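Local coordinates for AncCDT-1 (Synthetic construct, PDB 5T0W), which binds arginine as an ancestral amino acid-binding protein of the periplasmic solute-binding family, probably serving transport, and is a precursor of cyclohexadienyl dehydratase, at residues 38-41 with 42-46. Residues are numbered along the deposited sequence; the frame is centred on the assembly and turned at random.
Sequences FKDK and NGQYT
With chi1 at 55°, the ring of F38 folds back between its own backbone N and carbonyl carbon and spreads over T46, whose CG2 makes a CH-pi contact on the ring face; F38 CE2 and T46 CG2 are 3.4 Å apart. K39 and Y45 share the other face of the two-stranded sheet, and bends at chi2 (-42°) and chi4 carry K39 CE and NZ over the phenol ring. There K39 CE sits 3.6 Å from Y45 CZ, and NZ lies above the same ring face in a cation-pi contact while giving a weak hydrogen bond to G43 O. The strands pair as an antiparallel beta hairpin: F38 and T46 form the hydrogen-bonded pair, bonded both ways between N and O, and K39 and Y45 the non-hydrogen-bonded one. D40 N continues the pairing with a fairly straight bond to Q44 O (2.8 Å). Beyond it the chain reverses through a type I turn from D40 to G43, closed by G43 N to D40 O at 2.8 Å. G43, in the left-handed region (phi 61°), is the G1 bulge of a 3:5 hairpin, letting Q44 O meet D40 N. The D40 carboxylate also takes part: OD1 accepts Q44 N at 2.7 Å, from above the carboxylate plane, and N42 N more weakly. Q44 NE2 reaches back to N42 O (3.1 Å). The turn lies at the protein surface, whereas F38 is buried, its side chain about 9 Å from the bound arginine. Y45 meets the ring of F66 on strand 63-68, and the hairpin links strand 24-29 to helix 48-60.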
ATOM      1  N   PHE A  38      -5.159  -7.903  -4.051  1.00 32.58           N
ATOM      2  CA  PHE A  38      -6.020  -8.766  -3.280  1.00 34.70           C
ATOM      3  C   PHE A  38      -6.397  -9.987  -4.100  1.00 36.67           C
ATOM      4  O   PHE A  38      -5.892 -10.227  -5.221  1.00 36.54           O
ATOM      5  CB  PHE A  38      -7.236  -7.998  -2.758  1.00 35.30           C
ATOM      6  CG  PHE A  38      -8.026  -7.311  -3.818  1.00 35.53           C
ATOM      7  CD1 PHE A  38      -7.583  -6.126  -4.362  1.00 34.16           C
ATOM      8  CD2 PHE A  38      -9.251  -7.843  -4.248  1.00 37.38           C
ATOM      9  CE1 PHE A  38      -8.326  -5.480  -5.332  1.00 34.67           C
ATOM     10  CE2 PHE A  38      -9.995  -7.206  -5.211  1.00 37.89           C
ATOM     11  CZ  PHE A  38      -9.524  -6.022  -5.767  1.00 36.51           C
ATOM     12  N   LYS A  39      -7.186 -10.829  -3.461  1.00 39.12           N
ATOM     13  CA  LYS A  39      -7.776 -11.971  -4.119  1.00 41.53           C
ATOM     14  C   LYS A  39      -9.178 -11.602  -4.514  1.00 43.13           C
ATOM     15  O   LYS A  39      -9.893 -10.962  -3.750  1.00 43.55           O
ATOM     16  CB  LYS A  39      -7.803 -13.162  -3.158  1.00 43.20           C
ATOM     17  CG  LYS A  39      -6.445 -13.541  -2.568  1.00 42.43           C
ATOM     18  CD  LYS A  39      -5.305 -13.498  -3.573  1.00 41.32           C
ATOM     19  CE  LYS A  39      -4.136 -14.358  -3.089  1.00 41.72           C
ATOM     20  NZ  LYS A  39      -4.416 -15.821  -3.187  1.00 44.12           N
ATOM     21  N   ASP A  40      -9.564 -11.970  -5.734  1.00 44.61           N
ATOM     22  CA  ASP A  40     -10.985 -11.936  -6.126  1.00 46.45           C
ATOM     23  C   ASP A  40     -11.705 -13.171  -5.568  1.00 49.19           C
ATOM     24  O   ASP A  40     -11.106 -14.013  -4.881  1.00 49.16           O
ATOM     25  CB  ASP A  40     -11.140 -11.793  -7.655  1.00 46.47           C
ATOM     26  CG  ASP A  40     -10.572 -12.969  -8.434  1.00 46.88           C
ATOM     27  OD1 ASP A  40     -10.203 -14.001  -7.825  1.00 46.91           O
ATOM     28  OD2 ASP A  40     -10.504 -12.851  -9.674  1.00 46.74           O
ATOM     29  N   LYS A  41     -12.990 -13.270  -5.878  1.00 52.04           N
ATOM     30  CA  LYS A  41     -13.833 -14.424  -5.486  1.00 55.25           C
ATOM     31  C   LYS A  41     -13.249 -15.821  -5.802  1.00 55.71           C
ATOM     32  O   LYS A  41     -13.497 -16.773  -5.057  1.00 58.00           O
ATOM     33  CB  LYS A  41     -15.242 -14.264  -6.075  1.00 58.33           C
ATOM     34  CG  LYS A  41     -15.277 -14.075  -7.600  1.00 59.28           C
ATOM     35  CD  LYS A  41     -15.762 -12.674  -8.024  1.00 59.38           C
ATOM     36  CE  LYS A  41     -17.260 -12.719  -8.310  1.00 62.86           C
ATOM     37  NZ  LYS A  41     -17.906 -11.372  -8.303  1.00 63.09           N
ATOM     38  N   ASN A  42     -12.461 -15.941  -6.872  1.00 53.92           N
ATOM     39  CA  ASN A  42     -11.787 -17.207  -7.203  1.00 54.08           C
ATOM     40  C   ASN A  42     -10.358 -17.325  -6.639  1.00 51.32           C
ATOM     41  O   ASN A  42      -9.558 -18.117  -7.137  1.00 51.29           O
ATOM     42  CB  ASN A  42     -11.707 -17.384  -8.727  1.00 54.74           C
ATOM     43  CG  ASN A  42     -13.072 -17.354  -9.405  1.00 57.01           C
ATOM     44  OD1 ASN A  42     -14.103 -17.372  -8.753  1.00 58.33           O
ATOM     45  ND2 ASN A  42     -13.065 -17.278 -10.734  1.00 57.32           N
ATOM     46  N   GLY A  43     -10.029 -16.530  -5.623  1.00 48.94           N
ATOM     47  CA  GLY A  43      -8.674 -16.512  -5.060  1.00 46.40           C
ATOM     48  C   GLY A  43      -7.583 -16.109  -6.046  1.00 43.87           C
ATOM     49  O   GLY A  43      -6.432 -16.510  -5.885  1.00 43.24           O
ATOM     50  N   GLN A  44      -7.941 -15.359  -7.088  1.00 42.55           N
ATOM     51  CA  GLN A  44      -6.958 -14.864  -8.067  1.00 40.31           C
ATOM     52  C   GLN A  44      -6.480 -13.446  -7.729  1.00 37.57           C
ATOM     53  O   GLN A  44      -7.248 -12.634  -7.173  1.00 37.33           O
ATOM     54  CB  GLN A  44      -7.522 -14.884  -9.501  1.00 41.27           C
ATOM     55  CG  GLN A  44      -7.875 -16.263 -10.015  1.00 43.64           C
ATOM     56  CD  GLN A  44      -6.784 -17.282  -9.744  1.00 43.57           C
ATOM     57  OE1 GLN A  44      -5.664 -17.149 -10.249  1.00 42.19           O
ATOM     58  NE2 GLN A  44      -7.111 -18.317  -8.953  1.00 45.23           N
ATOM     59  N   TYR A  45      -5.248 -13.139  -8.157  1.00 35.46           N
ATOM     60  CA  TYR A  45      -4.616 -11.906  -7.803  1.00 33.12           C
ATOM     61  C   TYR A  45      -5.221 -10.817  -8.664  1.00 32.33           C
ATOM     62  O   TYR A  45      -5.415 -10.987  -9.876  1.00 32.94           O
ATOM     63  CB  TYR A  45      -3.100 -11.908  -7.963  1.00 31.96           C
ATOM     64  CG  TYR A  45      -2.349 -12.588  -6.830  1.00 32.16           C
ATOM     65  CD1 TYR A  45      -2.066 -11.903  -5.658  1.00 31.32           C
ATOM     66  CD2 TYR A  45      -1.878 -13.897  -6.950  1.00 33.32           C
ATOM     67  CE1 TYR A  45      -1.373 -12.529  -4.625  1.00 31.69           C
ATOM     68  CE2 TYR A  45      -1.182 -14.525  -5.924  1.00 33.66           C
ATOM     69  CZ  TYR A  45      -0.934 -13.839  -4.755  1.00 32.90           C
ATOM     70  OH  TYR A  45      -0.199 -14.419  -3.707  1.00 33.45           O
ATOM     71  N   THR A  46      -5.552  -9.710  -8.023  1.00 30.94           N
ATOM     72  CA  THR A  46      -6.246  -8.657  -8.717  1.00 30.60           C
ATOM     73  C   THR A  46      -6.039  -7.320  -8.007  1.00 29.02           C
ATOM     74  O   THR A  46      -5.817  -7.274  -6.816  1.00 28.51           O
ATOM     75  CB  THR A  46      -7.741  -9.018  -8.869  1.00 32.55           C
ATOM     76  OG1 THR A  46      -8.400  -8.003  -9.621  1.00 32.81           O
ATOM     77  CG2 THR A  46      -8.402  -9.146  -7.519  1.00 33.10           C
TER